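Local coordinates for protein phosphoribosylaminoimidazole carboxylase, ATPase subunit (Thermotoga maritima, PDB 3AX6) that binds ADP and probably catalyses the ATP-dependent carboxylation of 5-aminoimidazole ribonucleotide by bicarbonate to N5-carboxyaminoimidazole ribonucleotide, a step of purine biosynthesis, at residues Asp64-Tyr68 against Lys87-Ser91; Ile56-Lys61 against Lys80-Tyr86. All coordinates share one frame; numbering follows the deposited sequence.

Interaction 1 of 2, residues Asp64-Tyr68 against Lys87-Ser91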
loop_
_atom_site.group_PDB
_atom_site.type_symbol
_atom_site.label_atom_id
_atom_site.label_comp_id
_atom_site.label_asym_id
_atom_site.label_seq_id
_atom_site.Cartn_x
_atom_site.Cartn_y
_atom_site.Cartn_z
ATOM N N ASP A 64 -23.937 4.073 1.001
ATOM C CA ASP A 64 -24.545 2.763 0.801
ATOM C C ASP A 64 -24.181 1.901 2.003
ATOM O O ASP A 64 -24.980 1.096 2.479
ATOM C CB ASP A 64 -24.021 2.118 -0.479
ATOM C CG ASP A 64 -24.349 2.926 -1.712
ATOM O OD1 ASP A 64 -23.433 3.569 -2.272
ATOM O OD2 ASP A 64 -25.531 2.920 -2.117
ATOM N N VAL A 65 -22.958 2.086 2.488
ATOM C CA VAL A 65 -22.461 1.354 3.641
ATOM C C VAL A 65 -21.652 2.307 4.490
ATOM O O VAL A 65 -20.851 3.084 3.964
ATOM C CB VAL A 65 -21.547 0.180 3.234
ATOM C CG1 VAL A 65 -20.810 -0.340 4.459
ATOM C CG2 VAL A 65 -22.377 -0.943 2.614
ATOM N N THR A 66 -21.867 2.249 5.799
ATOM C CA THR A 66 -21.143 3.103 6.721
ATOM C C THR A 66 -20.404 2.262 7.759
ATOM O O THR A 66 -20.898 1.213 8.220
ATOM C CB THR A 66 -22.097 4.070 7.447
ATOM O OG1 THR A 66 -22.797 4.850 6.481
ATOM C CG2 THR A 66 -21.325 5.014 8.363
ATOM N N THR A 67 -19.211 2.731 8.113
ATOM C CA THR A 67 -18.374 2.068 9.098
ATOM C C THR A 67 -17.671 3.142 9.928
ATOM O O THR A 67 -17.921 4.332 9.744
ATOM C CB THR A 67 -17.350 1.144 8.412
ATOM O OG1 THR A 67 -16.579 0.459 9.409
ATOM C CG2 THR A 67 -16.437 1.944 7.492
ATOM N N TYR A 68 -16.784 2.736 10.828
ATOM C CA TYR A 68 -16.108 3.697 11.690
ATOM C C TYR A 68 -14.698 3.274 12.095
ATOM O O TYR A 68 -14.351 2.095 12.019
ATOM C CB TYR A 68 -16.977 3.929 12.929
ATOM C CG TYR A 68 -17.650 2.668 13.447
ATOM C CD1 TYR A 68 -16.990 1.805 14.324
ATOM C CD2 TYR A 68 -18.941 2.324 13.037
ATOM C CE1 TYR A 68 -17.600 0.629 14.780
ATOM C CE2 TYR A 68 -19.556 1.153 13.480
ATOM C CZ TYR A 68 -18.880 0.309 14.352
ATOM O OH TYR A 68 -19.474 -0.862 14.773
ATOM N N LYS A 87 -27.235 0.224 6.044
ATOM C CA LYS A 87 -26.105 -0.671 6.242
ATOM C C LYS A 87 -24.986 -0.043 7.063
ATOM O O LYS A 87 -24.268 0.832 6.577
ATOM C CB LYS A 87 -25.565 -1.113 4.886
ATOM C CG LYS A 87 -25.889 -2.540 4.535
ATOM C CD LYS A 87 -27.375 -2.807 4.550
ATOM C CE LYS A 87 -27.635 -4.302 4.568
ATOM N NZ LYS A 87 -27.004 -4.944 5.758
ATOM N N ILE A 88 -24.847 -0.492 8.308
ATOM C CA ILE A 88 -23.800 0.011 9.198
ATOM C C ILE A 88 -23.029 -1.172 9.777
ATOM O O ILE A 88 -23.585 -1.999 10.506
ATOM C CB ILE A 88 -24.395 0.857 10.333
ATOM C CG1 ILE A 88 -25.204 2.013 9.733
ATOM C CG2 ILE A 88 -23.270 1.414 11.206
ATOM C CD1 ILE A 88 -26.137 2.694 10.717
ATOM N N HIS A 89 -21.742 -1.237 9.446
ATOM C CA HIS A 89 -20.885 -2.344 9.871
ATOM C C HIS A 89 -19.559 -1.917 10.480
ATOM O O HIS A 89 -18.842 -1.097 9.904
ATOM C CB HIS A 89 -20.602 -3.245 8.667
ATOM C CG HIS A 89 -21.833 -3.820 8.041
ATOM N ND1 HIS A 89 -21.970 -3.977 6.680
ATOM C CD2 HIS A 89 -22.968 -4.310 8.593
ATOM C CE1 HIS A 89 -23.136 -4.538 6.420
ATOM N NE2 HIS A 89 -23.760 -4.753 7.562
ATOM N N PRO A 90 -19.200 -2.491 11.644
ATOM C CA PRO A 90 -19.996 -3.492 12.361
ATOM C C PRO A 90 -21.289 -2.902 12.909
ATOM O O PRO A 90 -21.404 -1.688 13.113
ATOM C CB PRO A 90 -19.063 -3.945 13.486
ATOM C CG PRO A 90 -17.705 -3.694 12.932
ATOM C CD PRO A 90 -17.879 -2.343 12.279
ATOM N N SER A 91 -22.259 -3.772 13.145
ATOM C CA SER A 91 -23.547 -3.345 13.671
ATOM C C SER A 91 -23.406 -2.537 14.952
ATOM O O SER A 91 -22.513 -2.792 15.759
ATOM C CB SER A 91 -24.436 -4.555 13.957
ATOM O OG SER A 91 -25.538 -4.161 14.752
HETATM O O HOH W 1 -27.013 1.822 3.817
HETATM O O HOH W 2 -25.060 3.699 5.345
#
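Thr-67 turns OG1 away from its own backbone N (chi1 -177°) and Tyr-68 has CG between its backbone N and carbonyl carbon (chi1 39°), which brings both hydroxyls onto the chain of His-89 and Pro-90. These side-chain bonds extend the grip past the parallel pairing of strands 65-68 and 87-88, the ends of a beta-alpha-beta unit in the Rossmann-like preATP-grasp domain. Thr-66 sits between two backbone bonds: its N gives to Lys-87 O at 2.9 Å, and its O takes His-89 N almost head-on. Beyond them Thr-67 OG1 donates to His-89 O at 2.8 Å, in the carbonyl plane, and the same hydroxyl also bonds His-281. At the other end a water, unusually close to Asp-64 O, appears to join it to Lys-87 N. Val-65 CG2 lies against Lys-87 CB on the face where helix 277-285 packs, while Thr-66 and Ile-88 face helix 53-61. The peptide before Pro-90 is cis, and the proline CD lies 3.5 Å from Tyr-68 CZ. Tyr-68 OH donates to Pro-90 O at 2.7 Å, from 52° above the carbonyl plane and so off its lone pairs.

Interaction 2 of 2, residues Ile56-Lys61 against Lys80-Tyr86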
loop_
_atom_site.group_PDB
_atom_site.type_symbol
_atom_site.label_atom_id
_atom_site.label_comp_id
_atom_site.label_asym_id
_atom_site.label_seq_id
_atom_site.Cartn_x
_atom_site.Cartn_y
_atom_site.Cartn_z
ATOM N N ILE A 56 -24.233 12.655 11.540
ATOM C CA ILE A 56 -23.853 11.280 11.226
ATOM C C ILE A 56 -25.022 10.676 10.449
ATOM O O ILE A 56 -24.863 9.729 9.677
ATOM C CB ILE A 56 -23.559 10.432 12.514
ATOM C CG1 ILE A 56 -24.856 9.968 13.166
ATOM C CG2 ILE A 56 -22.757 11.245 13.518
ATOM C CD1 ILE A 56 -25.376 8.670 12.600
ATOM N N GLU A 57 -26.199 11.254 10.661
ATOM C CA GLU A 57 -27.414 10.815 9.994
ATOM C C GLU A 57 -27.290 11.138 8.508
ATOM O O GLU A 57 -27.664 10.327 7.658
ATOM C CB GLU A 57 -28.618 11.524 10.612
ATOM C CG GLU A 57 -29.961 10.929 10.265
ATOM C CD GLU A 57 -30.931 11.024 11.428
ATOM O OE1 GLU A 57 -31.058 12.128 12.008
ATOM O OE2 GLU A 57 -31.565 9.995 11.762
ATOM N N ASP A 58 -26.759 12.317 8.198
ATOM C CA ASP A 58 -26.563 12.698 6.803
ATOM C C ASP A 58 -25.555 11.744 6.180
ATOM O O ASP A 58 -25.715 11.324 5.036
ATOM C CB ASP A 58 -26.011 14.119 6.673
ATOM C CG ASP A 58 -26.971 15.169 7.175
ATOM O OD1 ASP A 58 -28.149 15.157 6.761
ATOM O OD2 ASP A 58 -26.537 16.014 7.980
ATOM N N LEU A 59 -24.514 11.412 6.945
ATOM C CA LEU A 59 -23.467 10.513 6.476
ATOM C C LEU A 59 -23.994 9.129 6.123
ATOM O O LEU A 59 -23.691 8.605 5.056
ATOM C CB LEU A 59 -22.371 10.353 7.527
ATOM C CG LEU A 59 -21.299 9.348 7.083
ATOM C CD1 LEU A 59 -20.424 10.013 6.050
ATOM C CD2 LEU A 59 -20.456 8.877 8.249
ATOM N N VAL A 60 -24.767 8.537 7.028
ATOM C CA VAL A 60 -25.320 7.207 6.800
ATOM C C VAL A 60 -26.322 7.200 5.649
ATOM O O VAL A 60 -26.272 6.320 4.791
ATOM C CB VAL A 60 -25.991 6.658 8.079
ATOM C CG1 VAL A 60 -26.980 7.670 8.611
ATOM C CG2 VAL A 60 -26.694 5.342 7.782
ATOM N N LYS A 61 -27.217 8.184 5.617
ATOM C CA LYS A 61 -28.214 8.268 4.547
ATOM C C LYS A 61 -27.601 8.607 3.190
ATOM O O LYS A 61 -28.192 8.317 2.147
ATOM C CB LYS A 61 -29.284 9.307 4.884
ATOM C CG LYS A 61 -30.243 8.888 5.983
ATOM C CD LYS A 61 -31.233 10.001 6.243
ATOM C CE LYS A 61 -32.193 9.659 7.363
ATOM N NZ LYS A 61 -33.088 10.823 7.637
ATOM N N LYS A 80 -30.510 3.420 15.628
ATOM C CA LYS A 80 -31.762 3.896 15.061
ATOM C C LYS A 80 -31.747 3.679 13.546
ATOM O O LYS A 80 -32.629 3.022 12.987
ATOM C CB LYS A 80 -31.935 5.384 15.398
ATOM C CG LYS A 80 -33.116 6.071 14.727
ATOM C CD LYS A 80 -33.366 7.452 15.330
ATOM C CE LYS A 80 -34.526 8.176 14.646
ATOM N NZ LYS A 80 -34.220 8.533 13.230
ATOM N N LEU A 81 -30.723 4.221 12.896
ATOM C CA LEU A 81 -30.565 4.107 11.453
ATOM C C LEU A 81 -30.435 2.658 11.013
ATOM O O LEU A 81 -30.954 2.266 9.966
ATOM C CB LEU A 81 -29.337 4.891 11.012
ATOM C CG LEU A 81 -29.478 6.386 11.288
ATOM C CD1 LEU A 81 -28.100 7.000 11.429
ATOM C CD2 LEU A 81 -30.296 7.047 10.169
ATOM N N TYR A 82 -29.744 1.861 11.817
ATOM C CA TYR A 82 -29.565 0.460 11.495
ATOM C C TYR A 82 -30.908 -0.265 11.508
ATOM O O TYR A 82 -31.126 -1.189 10.727
ATOM C CB TYR A 82 -28.599 -0.183 12.489
ATOM C CG TYR A 82 -28.483 -1.683 12.366
ATOM C CD1 TYR A 82 -29.349 -2.532 13.063
ATOM C CD2 TYR A 82 -27.483 -2.260 11.585
ATOM C CE1 TYR A 82 -29.216 -3.917 12.996
ATOM C CE2 TYR A 82 -27.342 -3.646 11.510
ATOM C CZ TYR A 82 -28.208 -4.468 12.222
ATOM O OH TYR A 82 -28.039 -5.835 12.183
ATOM N N ASN A 83 -31.807 0.159 12.390
ATOM C CA ASN A 83 -33.123 -0.456 12.477
ATOM C C ASN A 83 -34.026 -0.007 11.338
ATOM O O ASN A 83 -35.062 -0.617 11.091
ATOM C CB ASN A 83 -33.764 -0.135 13.822
ATOM C CG ASN A 83 -33.222 -0.998 14.936
ATOM O OD1 ASN A 83 -33.239 -0.612 16.102
ATOM N ND2 ASN A 83 -32.748 -2.185 14.583
ATOM N N GLU A 84 -33.627 1.058 10.643
ATOM C CA GLU A 84 -34.398 1.562 9.511
ATOM C C GLU A 84 -33.901 0.905 8.227
ATOM O O GLU A 84 -34.351 1.247 7.136
ATOM C CB GLU A 84 -34.261 3.081 9.368
ATOM C CG GLU A 84 -34.592 3.880 10.615
ATOM C CD GLU A 84 -34.857 5.344 10.311
ATOM O OE1 GLU A 84 -35.971 5.653 9.842
ATOM O OE2 GLU A 84 -33.955 6.182 10.530
ATOM N N GLY A 85 -32.953 -0.016 8.359
ATOM C CA GLY A 85 -32.434 -0.704 7.192
ATOM C C GLY A 85 -31.102 -0.230 6.634
ATOM O O GLY A 85 -30.564 -0.863 5.730
ATOM N N TYR A 86 -30.559 0.871 7.146
ATOM C CA TYR A 86 -29.274 1.362 6.653
ATOM C C TYR A 86 -28.135 0.419 6.998
ATOM O O TYR A 86 -28.073 -0.129 8.094
ATOM C CB TYR A 86 -28.979 2.761 7.193
ATOM C CG TYR A 86 -29.914 3.788 6.618
ATOM C CD1 TYR A 86 -31.009 4.244 7.346
ATOM C CD2 TYR A 86 -29.741 4.260 5.319
ATOM C CE1 TYR A 86 -31.914 5.147 6.800
ATOM C CE2 TYR A 86 -30.643 5.162 4.756
ATOM C CZ TYR A 86 -31.728 5.603 5.505
ATOM O OH TYR A 86 -32.624 6.501 4.967
#
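Leu-81 O is gripped by two backbone donors, Glu-84 N at 3.0 Å and Tyr-86 N at 3.2 Å, which reach it from opposite faces of its plane, while the leucine side chain enters helix 53-61 as a knob among Ile-56, Glu-57, Val-60 and Lys-61. The bond from Tyr-86 N, together with Gly-85 N to Tyr-82 O, makes the Schellman motif that ends helix 75-83, with Gly-85 at positive phi (101°). It swings Tyr-86 back so that the edge of its ring lies beside Leu-81 O. From there Tyr-86 CB meets Val-60 CG2, which stands anti to the valine N (chi1 52° for CG1), at 3.5 Å, the two side chains crossing at about a right angle, and the phenol end runs past the aliphatic part of Lys-61, OH to CG 3.5 Å. Within the knob, Leu-81 CD1 packs tightly on Ile-56 CD1 and CD2 lies 3.6 Å from Glu-57 OE2. On the exposed side Lys-80 NZ makes a long, weak bond of 3.4 Å to Glu-57 OE2 and a salt bridge to Glu-84 OE2; between carboxylates 4.7 Å apart at these oxygens, the ammonium probably eases their mutual repulsion. Val-60 and Leu-81 both touch Ile-88 of strand 87-88. Two helices packed side by side over one face of a parallel sheet are characteristic of a Rossmann-like alpha/beta domain.

Overall arrangement
The two contacts lie in adjacent layers, sheet and helices, of one Rossmann-like preATP-grasp domain, their centres about 9 Å apart. Along the chain their segments alternate: helix 53-61, strand 65-68, helix 75-83, strand 87-88. Interaction 1 therefore pairs the two strands and interaction 2 the two helices that precede them. In the five-stranded parallel sheet, 65-68 lies between 3-7 and the outermost strand 87-88. Ile-88 and Thr-66 join the layers: Ile-88 CD1 comes within 3.9 Å of Leu-81 CB, and Thr-66 OG1 within 3.5 Å of Val-60 CA. Both contacts lie away from the ADP pocket and join strand to strand and helix to helix within this domain.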